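Local coordinates for protein flavoenzyme PA4991 (Pseudomonas aeruginosa PAO1, PDB 5EZ7) that binds one FAD per monomer and probably works as an FAD-dependent oxidoreductase of the DAO family, with an unknown physiological substrate, at residues S49-G55 and E152-V157; P76-R80 and L347-P351. All blocks are in the same frame, centred on the assembly; numbering follows the deposited sequence.

Contact 1: residues S49-G55 and E152-V157; sequences SQGIIHG and EIVFDV. With FAD (flavin-adenine dinucleotide), chain B.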
# COMPACT_ATOMS: atom_id res chain seq x y z
N SER A 49 5.54 -0.55 -2.09
CA SER A 49 5.81 0.09 -0.82
C SER A 49 6.93 -0.63 -0.08
O SER A 49 7.38 -1.72 -0.48
CB SER A 49 4.55 0.17 0.07
OG SER A 49 4.03 -1.10 0.43
N GLN A 50 7.35 -0.02 1.01
CA GLN A 50 8.34 -0.64 1.90
C GLN A 50 7.64 -1.48 2.96
O GLN A 50 8.30 -2.18 3.71
CB GLN A 50 9.26 0.41 2.51
CG GLN A 50 10.15 1.09 1.47
CD GLN A 50 11.42 1.73 2.08
OE1 GLN A 50 11.47 2.92 2.33
NE2 GLN A 50 12.44 0.92 2.31
N GLY A 51 6.31 -1.44 3.03
CA GLY A 51 5.54 -2.37 3.87
C GLY A 51 5.54 -2.00 5.33
O GLY A 51 5.12 -2.80 6.17
N ILE A 52 5.99 -0.79 5.65
CA ILE A 52 6.17 -0.41 7.04
C ILE A 52 4.84 0.06 7.55
O ILE A 52 4.23 0.94 6.94
CB ILE A 52 7.17 0.75 7.19
CG1 ILE A 52 8.57 0.31 6.74
CG2 ILE A 52 7.19 1.26 8.63
CD1 ILE A 52 9.47 1.46 6.32
N ILE A 53 4.42 -0.47 8.68
CA ILE A 53 3.23 0.05 9.37
C ILE A 53 3.58 1.08 10.42
O ILE A 53 3.91 0.76 11.56
CB ILE A 53 2.37 -1.08 9.89
CG1 ILE A 53 1.76 -1.75 8.64
CG2 ILE A 53 1.19 -0.56 10.67
CD1 ILE A 53 1.47 -3.16 8.89
N HIS A 54 3.50 2.33 9.98
CA HIS A 54 3.80 3.51 10.77
C HIS A 54 2.80 3.65 11.92
O HIS A 54 1.65 3.27 11.79
CB HIS A 54 3.71 4.76 9.88
CG HIS A 54 4.58 4.72 8.66
ND1 HIS A 54 5.95 4.81 8.72
CD2 HIS A 54 4.27 4.61 7.35
CE1 HIS A 54 6.45 4.75 7.50
NE2 HIS A 54 5.45 4.62 6.65
N GLY A 55 3.24 4.20 13.04
CA GLY A 55 2.34 4.50 14.15
C GLY A 55 2.72 5.74 14.91
O GLY A 55 2.67 5.76 16.15
N GLU A 152 6.15 -0.38 15.40
CA GLU A 152 5.91 -0.51 13.98
C GLU A 152 6.35 -1.89 13.44
O GLU A 152 7.25 -2.50 13.97
CB GLU A 152 6.62 0.62 13.23
CG GLU A 152 6.19 2.04 13.61
CD GLU A 152 6.81 3.14 12.72
OE1 GLU A 152 6.45 4.34 12.92
OE2 GLU A 152 7.63 2.80 11.82
N ILE A 153 5.68 -2.36 12.40
CA ILE A 153 5.80 -3.73 11.90
C ILE A 153 6.15 -3.61 10.45
O ILE A 153 5.73 -2.62 9.81
CB ILE A 153 4.44 -4.47 11.83
CG1 ILE A 153 3.58 -4.28 13.05
CG2 ILE A 153 4.64 -5.97 11.64
CD1 ILE A 153 2.11 -4.59 12.76
N VAL A 154 6.82 -4.62 9.90
CA VAL A 154 7.05 -4.68 8.44
C VAL A 154 6.51 -5.95 7.82
O VAL A 154 6.95 -7.04 8.14
CB VAL A 154 8.53 -4.58 8.09
CG1 VAL A 154 8.70 -4.50 6.58
CG2 VAL A 154 9.14 -3.38 8.80
N PHE A 155 5.59 -5.76 6.87
CA PHE A 155 4.80 -6.83 6.26
C PHE A 155 5.47 -7.22 4.96
O PHE A 155 6.01 -6.38 4.30
CB PHE A 155 3.35 -6.36 5.94
CG PHE A 155 2.35 -6.70 7.01
CD1 PHE A 155 2.32 -6.00 8.20
CD2 PHE A 155 1.43 -7.73 6.84
CE1 PHE A 155 1.40 -6.31 9.22
CE2 PHE A 155 0.52 -8.05 7.86
CZ PHE A 155 0.52 -7.35 9.05
N ASP A 156 5.41 -8.50 4.62
CA ASP A 156 5.68 -8.98 3.25
C ASP A 156 4.42 -8.66 2.45
O ASP A 156 3.41 -9.38 2.55
CB ASP A 156 5.96 -10.50 3.25
CG ASP A 156 6.17 -11.08 1.83
OD1 ASP A 156 6.27 -10.28 0.88
OD2 ASP A 156 6.24 -12.33 1.66
N VAL A 157 4.47 -7.60 1.66
CA VAL A 157 3.28 -7.07 0.99
C VAL A 157 2.70 -8.03 -0.06
O VAL A 157 1.51 -8.27 -0.07
CB VAL A 157 3.47 -5.65 0.41
CG1 VAL A 157 2.20 -5.19 -0.29
CG2 VAL A 157 3.78 -4.66 1.53
PA FAD B . -2.57 1.38 -5.42
O1A FAD B . -1.75 0.37 -4.69
O2A FAD B . -1.94 2.30 -6.43
O5B FAD B . -3.77 0.59 -6.10
C5B FAD B . -4.62 1.18 -7.06
C4B FAD B . -5.12 0.04 -7.92
O4B FAD B . -6.14 0.52 -8.81
C3B FAD B . -3.99 -0.56 -8.77
O3B FAD B . -3.87 -1.97 -8.54
C2B FAD B . -4.41 -0.24 -10.19
O2B FAD B . -4.03 -1.21 -11.16
C1B FAD B . -5.92 -0.09 -10.07
N9A FAD B . -6.51 0.77 -11.10
C8A FAD B . -6.02 1.95 -11.53
N7A FAD B . -6.82 2.45 -12.50
C5A FAD B . -7.83 1.59 -12.68
C6A FAD B . -9.01 1.54 -13.56
N6A FAD B . -9.23 2.55 -14.41
N1A FAD B . -9.84 0.49 -13.46
C2A FAD B . -9.60 -0.51 -12.58
N3A FAD B . -8.54 -0.53 -11.75
C4A FAD B . -7.64 0.48 -11.76
N1 FAD B . 2.94 3.41 3.09
C2 FAD B . 3.20 2.90 4.31
O2 FAD B . 2.29 2.91 5.18
N3 FAD B . 4.39 2.37 4.64
C4 FAD B . 5.41 2.32 3.77
O4 FAD B . 6.50 1.82 4.09
C4X FAD B . 5.20 2.86 2.42
N5 FAD B . 6.19 2.84 1.50
C5X FAD B . 5.98 3.32 0.26
C6 FAD B . 7.02 3.26 -0.66
C7 FAD B . 6.85 3.74 -1.94
C7M FAD B . 7.98 3.65 -2.92
C8 FAD B . 5.54 4.29 -2.35
C8M FAD B . 5.28 4.82 -3.74
C9 FAD B . 4.51 4.35 -1.42
C9A FAD B . 4.67 3.89 -0.12
N10 FAD B . 3.62 3.93 0.85
C10 FAD B . 3.86 3.41 2.12
C1' FAD B . 2.30 4.45 0.53
C2' FAD B . 1.46 3.31 -0.01
O2' FAD B . 2.20 2.52 -0.95
C3' FAD B . 0.18 3.83 -0.64
O3' FAD B . -0.39 4.82 0.24
C4' FAD B . -0.82 2.70 -0.85
O4' FAD B . -0.18 1.50 -1.28
C5' FAD B . -1.87 3.07 -1.89
O5' FAD B . -2.87 2.04 -1.93
P FAD B . -4.02 2.14 -3.02
O1P FAD B . -4.75 0.82 -3.06
O2P FAD B . -4.77 3.39 -2.74
O3P FAD B . -3.21 2.43 -4.38
O HOH W 1 7.52 -5.02 2.61

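Contact 2: residues P76-R80 and L347-P351; sequences PRRWR and LALAP. With FAD (flavin-adenine dinucleotide), chain B.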
# COMPACT_ATOMS: atom_id res chain seq x y z
N PRO A 76 -0.23 0.28 13.99
CA PRO A 76 0.51 -0.97 14.34
C PRO A 76 -0.28 -1.94 15.24
O PRO A 76 -0.29 -3.13 14.98
CB PRO A 76 1.79 -0.46 15.04
CG PRO A 76 1.90 0.98 14.65
CD PRO A 76 0.48 1.47 14.48
N ARG A 77 -0.98 -1.44 16.26
CA ARG A 77 -1.82 -2.33 17.07
C ARG A 77 -2.90 -3.02 16.20
O ARG A 77 -3.04 -4.24 16.20
CB ARG A 77 -2.46 -1.56 18.22
CG ARG A 77 -3.30 -2.40 19.18
CD ARG A 77 -4.13 -1.51 20.12
NE ARG A 77 -5.13 -0.70 19.42
CZ ARG A 77 -6.31 -1.14 18.96
NH1 ARG A 77 -6.67 -2.41 19.14
NH2 ARG A 77 -7.15 -0.33 18.32
N ARG A 78 -3.64 -2.23 15.45
CA ARG A 78 -4.67 -2.80 14.58
C ARG A 78 -4.17 -3.86 13.57
O ARG A 78 -4.80 -4.90 13.43
CB ARG A 78 -5.45 -1.69 13.91
CG ARG A 78 -6.37 -0.98 14.92
CD ARG A 78 -7.21 0.13 14.31
NE ARG A 78 -8.16 -0.36 13.33
CZ ARG A 78 -8.95 0.42 12.60
NH1 ARG A 78 -8.90 1.75 12.75
NH2 ARG A 78 -9.78 -0.12 11.70
N TRP A 79 -3.04 -3.64 12.93
CA TRP A 79 -2.49 -4.60 11.97
C TRP A 79 -1.97 -5.84 12.65
O TRP A 79 -2.20 -6.95 12.17
CB TRP A 79 -1.37 -3.98 11.16
CG TRP A 79 -1.81 -3.01 10.16
CD1 TRP A 79 -2.24 -1.78 10.39
CD2 TRP A 79 -1.81 -3.18 8.76
NE1 TRP A 79 -2.53 -1.15 9.22
CE2 TRP A 79 -2.28 -2.00 8.19
CE3 TRP A 79 -1.47 -4.24 7.91
CZ2 TRP A 79 -2.42 -1.81 6.83
CZ3 TRP A 79 -1.60 -4.06 6.55
CH2 TRP A 79 -2.06 -2.84 6.02
N ARG A 80 -1.30 -5.65 13.78
CA ARG A 80 -0.89 -6.76 14.65
C ARG A 80 -2.06 -7.66 15.02
O ARG A 80 -2.01 -8.86 14.80
CB ARG A 80 -0.19 -6.22 15.92
CG ARG A 80 0.22 -7.26 16.98
CD ARG A 80 1.55 -7.93 16.70
NE ARG A 80 2.66 -6.98 16.85
CZ ARG A 80 3.95 -7.26 16.63
NH1 ARG A 80 4.37 -8.48 16.24
NH2 ARG A 80 4.86 -6.29 16.79
N LEU A 347 -0.05 3.00 3.20
CA LEU A 347 -0.52 1.66 3.23
C LEU A 347 -1.01 1.30 4.63
O LEU A 347 -1.98 0.58 4.78
CB LEU A 347 0.61 0.73 2.83
CG LEU A 347 0.29 -0.77 2.89
CD1 LEU A 347 0.75 -1.44 1.63
CD2 LEU A 347 0.97 -1.44 4.06
N ALA A 348 -0.26 1.76 5.63
CA ALA A 348 -0.60 1.69 7.03
C ALA A 348 -2.03 2.06 7.35
O ALA A 348 -2.62 1.48 8.26
CB ALA A 348 0.33 2.62 7.81
N LEU A 349 -2.55 3.06 6.64
CA LEU A 349 -3.85 3.70 6.88
C LEU A 349 -5.01 3.08 6.06
O LEU A 349 -6.11 3.63 6.00
CB LEU A 349 -3.71 5.21 6.58
CG LEU A 349 -3.01 6.09 7.63
CD1 LEU A 349 -2.74 7.50 7.08
CD2 LEU A 349 -3.85 6.23 8.86
N ALA A 350 -4.76 1.95 5.41
CA ALA A 350 -5.82 1.29 4.67
C ALA A 350 -6.99 0.92 5.57
O ALA A 350 -8.12 1.08 5.16
CB ALA A 350 -5.32 0.07 3.95
N PRO A 351 -6.74 0.47 6.82
CA PRO A 351 -7.88 0.22 7.69
C PRO A 351 -8.71 1.48 8.10
O PRO A 351 -9.87 1.36 8.48
CB PRO A 351 -7.25 -0.45 8.93
CG PRO A 351 -5.84 -0.77 8.57
CD PRO A 351 -5.46 0.20 7.50
PA FAD B . -2.57 1.38 -5.42
O1A FAD B . -1.75 0.37 -4.69
O2A FAD B . -1.94 2.30 -6.43
O5B FAD B . -3.77 0.59 -6.10
C5B FAD B . -4.62 1.18 -7.06
C4B FAD B . -5.12 0.04 -7.92
O4B FAD B . -6.14 0.52 -8.81
C3B FAD B . -3.99 -0.56 -8.77
O3B FAD B . -3.87 -1.97 -8.54
C2B FAD B . -4.41 -0.24 -10.19
O2B FAD B . -4.03 -1.21 -11.16
C1B FAD B . -5.92 -0.09 -10.07
N9A FAD B . -6.51 0.77 -11.10
C8A FAD B . -6.02 1.95 -11.53
N7A FAD B . -6.82 2.45 -12.50
C5A FAD B . -7.83 1.59 -12.68
C6A FAD B . -9.01 1.54 -13.56
N6A FAD B . -9.23 2.55 -14.41
N1A FAD B . -9.84 0.49 -13.46
C2A FAD B . -9.60 -0.51 -12.58
N3A FAD B . -8.54 -0.53 -11.75
C4A FAD B . -7.64 0.48 -11.76
N1 FAD B . 2.94 3.41 3.09
C2 FAD B . 3.20 2.90 4.31
O2 FAD B . 2.29 2.91 5.18
N3 FAD B . 4.39 2.37 4.64
C4 FAD B . 5.41 2.32 3.77
O4 FAD B . 6.50 1.82 4.09
C4X FAD B . 5.20 2.86 2.42
N5 FAD B . 6.19 2.84 1.50
C5X FAD B . 5.98 3.32 0.26
C6 FAD B . 7.02 3.26 -0.66
C7 FAD B . 6.85 3.74 -1.94
C7M FAD B . 7.98 3.65 -2.92
C8 FAD B . 5.54 4.29 -2.35
C8M FAD B . 5.28 4.82 -3.74
C9 FAD B . 4.51 4.35 -1.42
C9A FAD B . 4.67 3.89 -0.12
N10 FAD B . 3.62 3.93 0.85
C10 FAD B . 3.86 3.41 2.12
C1' FAD B . 2.30 4.45 0.53
C2' FAD B . 1.46 3.31 -0.01
O2' FAD B . 2.20 2.52 -0.95
C3' FAD B . 0.18 3.83 -0.64
O3' FAD B . -0.39 4.82 0.24
C4' FAD B . -0.82 2.70 -0.85
O4' FAD B . -0.18 1.50 -1.28
C5' FAD B . -1.87 3.07 -1.89
O5' FAD B . -2.87 2.04 -1.93
P FAD B . -4.02 2.14 -3.02
O1P FAD B . -4.75 0.82 -3.06
O2P FAD B . -4.77 3.39 -2.74
O3P FAD B . -3.21 2.43 -4.38

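Contact 1: residues S49-G55 and E152-V157
Segment 49-55 lines the pyrimidine end of the flavin and pairs antiparallel with segment 152-157. Two nearly straight backbone bonds join them, Phe155 N to Gly51 O (3.1 Å) and Ile53 N to Ile153 O (2.8 Å), and they flank the non-hydrogen-bonded pair Ile52–Val154. Ile52, rotamer mt, and Val154, rotamer t, share one face, where Ile52 CG1 lies 4.3 Å from Val154 CG2. Ile53, also mt, turns to the other face and sets its CD1 4.2 Å from CD1 of Ile153. Gly51 has a positive phi, and a CB there would clash with Phe155 O; Val157, chi1 t, instead brings CG2 to 3.7 Å from Gly51 CA. At the far end Glu152 stretches out (mt), so that its OE1 accepts a bond from Gly55 N (3.2 Å). The CA-to-CB bond of Gln50 points away from segment 152-157, and its NE2 is bonded to Thr258 and Thr256, while Ser49 OG, chi1 p, bonds to Ser46 O. A water bridges Phe155 O and, weakly, Gln50 O.

The backbone of Ile52 pairs with one edge of the flavin pyrimidine: its N donates to FAD O4 (3.1 Å), and its O accepts from FAD N3 (2.7 Å). His54, chi1 m, brings NE2 within 3.2 Å of FAD N3.

Strand 153-155 is the middle one of three, with 52-53 and 96-98 at its sides. Trp79 of helix 75-82 packs on Ile53 and Ile153, Ile52 touches Thr256 and Thr258 of strand 255-261, and Asp156 is the N-cap of helix 157-168.

Contact 2: residues P76-R80 and L347-P351
An indole ring reaching from one helix to a backbone carbonyl just behind the flavin site is the striking feature here. Trp79 NE1 donates to Ala348 O at 2.8 Å, and the carbonyl lies at the ring's edge, near its plane; Leu347 O approaches the same edge, 3.2 Å from Trp79 CZ2. Apolar contacts complete the fit: Trp79 CH2 meets Leu347 CD2 at 3.9 Å, and Trp79 CZ2 meets Pro351 CD at 3.7 Å. Through Trp79 and Arg78, helix 75-82 thus packs on the loop and first turn of helix 350-364; Arg78 lays one face of its guanidinium over Pro351 CB (3.8 Å from NH2). The charge of Arg78 is met by Asp355 and Glu88.

The segment 347-351 also holds the cofactor. Leu347 N donates to FAD N1 (3.0 Å) and Ala348 N to FAD O2 (2.8 Å), so consecutive amides grip the pyrimidine edge while the carbonyl of Ala348 is held by Trp79.

Leu349 is the N-cap of helix 350-364. Helix 17-28 packs alongside, Trp21 touching Pro351 and meeting the Trp79 ring, and Ile72 of helix 70-73 touches Ala348.

Both contacts are buried, their centres about 9 Å apart, and together they hold the flavin's pyrimidine ring: contact 1 supplies the groups facing N3 and O4, contact 2 those facing N1 and O2. Their chemistry follows their place in the fold. Contact 1 is a short, loosely paired antiparallel strand pair joined by backbone bonds and has the larger interface (476 against 253 Å²), whereas contact 2 joins a helix to a loop and helix start through one side-chain bond and apolar packing, with partly exposed Arg78 at its outer side. They touch directly where Ile53 CD1 meets Trp79 CE3 (3.3 Å), and Phe155 and the same indole form an edge-to-face (T-shaped) pair.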